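Local coordinates for protein phenolic acid decarboxylase (Sedimentibacter hydroxybenzoicus, PDB 7AE5) that catalyses the reversible, non-oxidative decarboxylation of 4-hydroxybenzoate and 3,4-dihydroxybenzoate as an oxygen-sensitive UbiD-family enzyme that uses prenylated FMN and manganese, at residues P113-V118 with R296-T301; A204-N209 with E258-G263. All coordinates share one frame; numbering follows the deposited sequence.

Contact 1 of 2, residues P113-V118 with R296-T301; sequences PCKENV and RITHRT
Asn117 and His299 form an antiparallel, hydrogen-bonded beta pair where the short strand 117-119 meets the end of the long strand 287-299, in the partly buried outer region of the Rift-related domain. Asn117 N donates to His299 O at 2.9 Å, nearly along the C=O axis, and His299 N answers to Asn117 O. The side chains of this pair share one face of the sheet. There Asn117 CB lies 3.6 Å from the centroid of the His299 ring, over its face but offset toward the rim, a CH-pi contact. An alanine in place of His299 would probably leave Asn117 CB without the ring face it rests on and open a gap on that face of the sheet. Before the strand, the chain turns through a short 3-10 segment, and Cys114 O accepts a bond from Thr298 OG1 at 2.9 Å, the hydroxyl standing above the carbonyl plane. Beyond the end of strand 287-299, Glu116 OE2 takes the backbone N of Thr301 at 2.9 Å (156° at the hydrogen). Pro113 CB sits over one face of the Arg300 guanidinium, 3.7 Å from NE, while Arg300 NH1 makes a salt bridge with Asp7. The pairing adds the short strand 117-119 to strand 287-299 in the antiparallel sheet of the Rift-related domain, the part of the chain related to FMN-binding split barrels.

Contact 2 of 2, residues A204-N209 with E258-G263; sequences AITIGN and EVVLEG
Ile205 and Leu261 face each other in a buried antiparallel strand pair, which ends in a classic beta bulge where Glu258 and Val259 both stand opposite Ile207. Four backbone bonds join the strands, two between Ile205 and Leu261 and two between Ile207 and Val259, the latter pair taking part in the bulge; there Ile207 N reaches Val259 O at 2.8 Å. On the sheet face that carries Ile205, Ile207, Val259 and Leu261, the aliphatic groups mesh. Ile205 CB packs 3.7 Å from Leu261 CB. A chi1 of -53° sets Leu261 CG anti to its carbonyl carbon; farther along the side chain, CD1 meets Ile207 CD1 at 4.0 Å. Ala204, Thr206, Val260 and Glu262 occupy the other face, where Thr206 CG2 and Val260 CG2 approach only loosely. Further out, strand 147-150 flanks 201-207, and strand 287-299 runs along the far edge of 259-265, with Ile294 and Ile297 touching Leu261. Thr206 OG1 is bonded to Ser147 O and also receives Asn209 ND2, which pins the amide beside the strand end. The Thr206 side chain lies about 6 Å from that of Val164, a predicted prenylated-FMN residue, so this pair probably backs the cofactor region. At the bulge, the Glu258 carboxylate is held by Arg9 in a salt bridge through OE2 and by Ile304 N through OE1. Gly208 has a positive phi (75°), and a beta carbon there would collide with Glu258 CG, which already lies 4.0 Å from Gly208 CA; beside it, Glu258 N points at a lone pair of Gly208 O, 2.9 Å away.

How the contacts relate
Contacts 1 and 2 illustrate how one sheet changes its chemistry with depth. They are stitched together because strands 287-299 and 259-265 are neighbours: Thr298 O and Val260 N lie 2.7 Å apart, a probable hydrogen bond, and Ile297 CG1 packs 3.5 Å from Leu261 CD2. Contact 2 is wholly buried, close to the predicted cofactor residues, and is held chiefly by backbone bonds and aliphatic side chains, with a bulge at one end. Contact 1, about 9 Å away between centres, is partly exposed and lies away from the annotated sites; there carboxylate, hydroxyl, amide and imidazole groups supplement just a short run of strand pairing. Arg9 reaches both, through Thr301 O and Glu258 OE2.

Contact 1 of 2, residues P113-V118 with R296-T301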
# COMPACT_ATOMS: atom_id res chain seq x y z
N PRO C 113 46.92 25.44 34.12
CA PRO C 113 47.96 24.55 33.55
C PRO C 113 48.10 24.67 32.04
O PRO C 113 49.19 24.38 31.51
CB PRO C 113 47.48 23.15 33.96
CG PRO C 113 46.58 23.38 35.13
CD PRO C 113 45.91 24.69 34.88
N CYS C 114 47.06 25.08 31.32
CA CYS C 114 47.18 25.29 29.89
C CYS C 114 48.08 26.47 29.54
O CYS C 114 48.43 26.64 28.37
CB CYS C 114 45.80 25.50 29.26
SG CYS C 114 45.07 27.12 29.59
N LYS C 115 48.46 27.28 30.53
CA LYS C 115 49.31 28.45 30.32
C LYS C 115 50.73 28.20 30.82
O LYS C 115 51.44 29.15 31.17
CB LYS C 115 48.71 29.67 31.00
CG LYS C 115 47.35 30.10 30.44
CD LYS C 115 47.44 30.44 28.97
CE LYS C 115 46.10 30.92 28.43
NZ LYS C 115 45.87 32.37 28.70
N GLU C 116 51.16 26.94 30.86
CA GLU C 116 52.50 26.63 31.37
C GLU C 116 53.58 26.95 30.35
O GLU C 116 54.55 27.66 30.66
CB GLU C 116 52.57 25.15 31.78
CG GLU C 116 51.85 24.83 33.08
CD GLU C 116 51.96 23.37 33.47
OE1 GLU C 116 51.69 23.04 34.65
OE2 GLU C 116 52.31 22.54 32.60
N ASN C 117 53.44 26.44 29.13
CA ASN C 117 54.40 26.69 28.06
C ASN C 117 53.75 27.51 26.96
O ASN C 117 52.58 27.29 26.61
CB ASN C 117 54.94 25.38 27.49
CG ASN C 117 55.56 24.49 28.55
OD1 ASN C 117 54.95 24.22 29.59
ND2 ASN C 117 56.78 24.03 28.30
N VAL C 118 54.50 28.45 26.40
CA VAL C 118 53.99 29.41 25.43
C VAL C 118 54.87 29.38 24.19
O VAL C 118 56.10 29.47 24.29
CB VAL C 118 53.92 30.83 26.00
CG1 VAL C 118 53.38 31.80 24.97
CG2 VAL C 118 53.07 30.86 27.27
N ARG C 296 49.20 31.86 18.32
CA ARG C 296 49.91 31.49 19.53
C ARG C 296 49.44 30.13 20.00
O ARG C 296 48.27 29.77 19.85
CB ARG C 296 49.71 32.53 20.64
CG ARG C 296 50.51 32.24 21.91
CD ARG C 296 50.02 33.08 23.08
NE ARG C 296 50.49 34.45 23.00
CZ ARG C 296 51.15 35.07 23.97
NH1 ARG C 296 51.44 34.47 25.11
NH2 ARG C 296 51.53 36.34 23.79
N ILE C 297 50.37 29.36 20.57
CA ILE C 297 50.09 28.07 21.18
C ILE C 297 50.45 28.14 22.65
O ILE C 297 51.56 28.56 23.00
CB ILE C 297 50.86 26.93 20.49
CG1 ILE C 297 50.30 26.67 19.09
CG2 ILE C 297 50.81 25.66 21.33
CD1 ILE C 297 51.13 25.70 18.28
N THR C 298 49.52 27.75 23.52
CA THR C 298 49.77 27.59 24.94
C THR C 298 49.43 26.16 25.33
O THR C 298 48.35 25.67 24.99
CB THR C 298 48.95 28.58 25.78
OG1 THR C 298 47.64 28.05 26.00
CG2 THR C 298 48.83 29.92 25.06
N HIS C 299 50.34 25.49 26.03
CA HIS C 299 50.16 24.07 26.31
C HIS C 299 50.80 23.70 27.64
O HIS C 299 51.74 24.36 28.10
CB HIS C 299 50.74 23.21 25.19
CG HIS C 299 52.23 23.24 25.10
ND1 HIS C 299 53.04 22.44 25.88
CD2 HIS C 299 53.07 23.98 24.33
CE1 HIS C 299 54.31 22.68 25.59
NE2 HIS C 299 54.35 23.61 24.65
N ARG C 300 50.28 22.64 28.25
CA ARG C 300 50.86 22.08 29.46
C ARG C 300 52.19 21.40 29.13
O ARG C 300 52.52 21.14 27.97
CB ARG C 300 49.89 21.08 30.09
CG ARG C 300 48.47 21.58 30.21
CD ARG C 300 47.56 20.54 30.85
NE ARG C 300 48.14 19.99 32.06
CZ ARG C 300 47.43 19.43 33.04
NH1 ARG C 300 46.11 19.34 32.98
NH2 ARG C 300 48.07 18.94 34.10
N THR C 301 52.96 21.11 30.18
CA THR C 301 54.23 20.43 29.99
C THR C 301 54.00 18.97 29.64
O THR C 301 53.24 18.27 30.32
CB THR C 301 55.09 20.55 31.25
OG1 THR C 301 55.25 21.93 31.60
CG2 THR C 301 56.46 19.93 31.03

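Contact 2 of 2, residues A204-N209 with E258-G263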
# COMPACT_ATOMS: atom_id res chain seq x y z
N ALA C 204 39.66 30.17 19.43
CA ALA C 204 40.57 29.37 20.23
C ALA C 204 40.23 27.90 20.05
O ALA C 204 39.06 27.52 20.07
CB ALA C 204 40.49 29.75 21.71
N ILE C 205 41.26 27.08 19.86
CA ILE C 205 41.11 25.65 19.61
C ILE C 205 41.78 24.91 20.76
O ILE C 205 43.01 24.92 20.87
CB ILE C 205 41.71 25.24 18.26
CG1 ILE C 205 41.03 26.01 17.12
CG2 ILE C 205 41.57 23.75 18.04
CD1 ILE C 205 41.80 25.94 15.81
N THR C 206 40.98 24.27 21.61
CA THR C 206 41.49 23.56 22.77
C THR C 206 41.49 22.06 22.52
O THR C 206 40.51 21.51 22.00
CB THR C 206 40.67 23.88 24.02
OG1 THR C 206 39.38 23.27 23.92
CG2 THR C 206 40.50 25.39 24.17
N ILE C 207 42.59 21.41 22.90
CA ILE C 207 42.79 19.98 22.68
C ILE C 207 43.16 19.34 24.00
O ILE C 207 43.95 19.89 24.77
CB ILE C 207 43.89 19.73 21.62
CG1 ILE C 207 43.56 20.46 20.32
CG2 ILE C 207 44.06 18.23 21.37
CD1 ILE C 207 44.74 20.61 19.38
N GLY C 208 42.58 18.17 24.28
CA GLY C 208 42.84 17.47 25.52
C GLY C 208 42.12 18.10 26.69
O GLY C 208 42.70 18.93 27.41
N ASN C 209 40.87 17.71 26.92
CA ASN C 209 40.01 18.39 27.87
C ASN C 209 39.35 17.40 28.82
O ASN C 209 39.33 16.18 28.58
CB ASN C 209 38.92 19.20 27.16
CG ASN C 209 39.47 20.43 26.47
OD1 ASN C 209 40.00 21.34 27.11
ND2 ASN C 209 39.35 20.47 25.15
N GLU C 258 45.20 20.46 27.55
CA GLU C 258 46.58 20.09 27.25
C GLU C 258 47.20 21.05 26.25
O GLU C 258 48.38 21.41 26.38
CB GLU C 258 46.62 18.66 26.72
CG GLU C 258 46.13 17.63 27.73
CD GLU C 258 47.25 17.04 28.55
OE1 GLU C 258 48.42 17.41 28.31
OE2 GLU C 258 46.97 16.20 29.42
N VAL C 259 46.43 21.48 25.25
CA VAL C 259 46.92 22.37 24.20
C VAL C 259 45.82 23.39 23.90
O VAL C 259 44.64 23.05 23.86
CB VAL C 259 47.30 21.60 22.92
CG1 VAL C 259 47.79 22.55 21.84
CG2 VAL C 259 48.37 20.55 23.21
N VAL C 260 46.22 24.65 23.70
CA VAL C 260 45.32 25.71 23.28
C VAL C 260 45.91 26.38 22.05
O VAL C 260 47.07 26.80 22.06
CB VAL C 260 45.08 26.75 24.39
CG1 VAL C 260 44.14 27.84 23.91
CG2 VAL C 260 44.53 26.09 25.65
N LEU C 261 45.11 26.46 20.98
CA LEU C 261 45.53 27.07 19.72
C LEU C 261 44.76 28.37 19.54
O LEU C 261 43.59 28.36 19.17
CB LEU C 261 45.29 26.12 18.55
CG LEU C 261 45.86 24.70 18.67
CD1 LEU C 261 45.68 23.95 17.36
CD2 LEU C 261 47.32 24.76 19.06
N GLU C 262 45.43 29.49 19.81
CA GLU C 262 44.83 30.80 19.61
C GLU C 262 45.16 31.31 18.22
O GLU C 262 46.32 31.32 17.81
CB GLU C 262 45.33 31.78 20.68
CG GLU C 262 45.05 31.32 22.10
CD GLU C 262 45.55 32.30 23.14
OE1 GLU C 262 45.77 33.48 22.79
OE2 GLU C 262 45.73 31.89 24.30
N GLY C 263 44.13 31.71 17.49
CA GLY C 263 44.33 32.18 16.14
C GLY C 263 43.11 32.90 15.61
O GLY C 263 42.28 33.39 16.37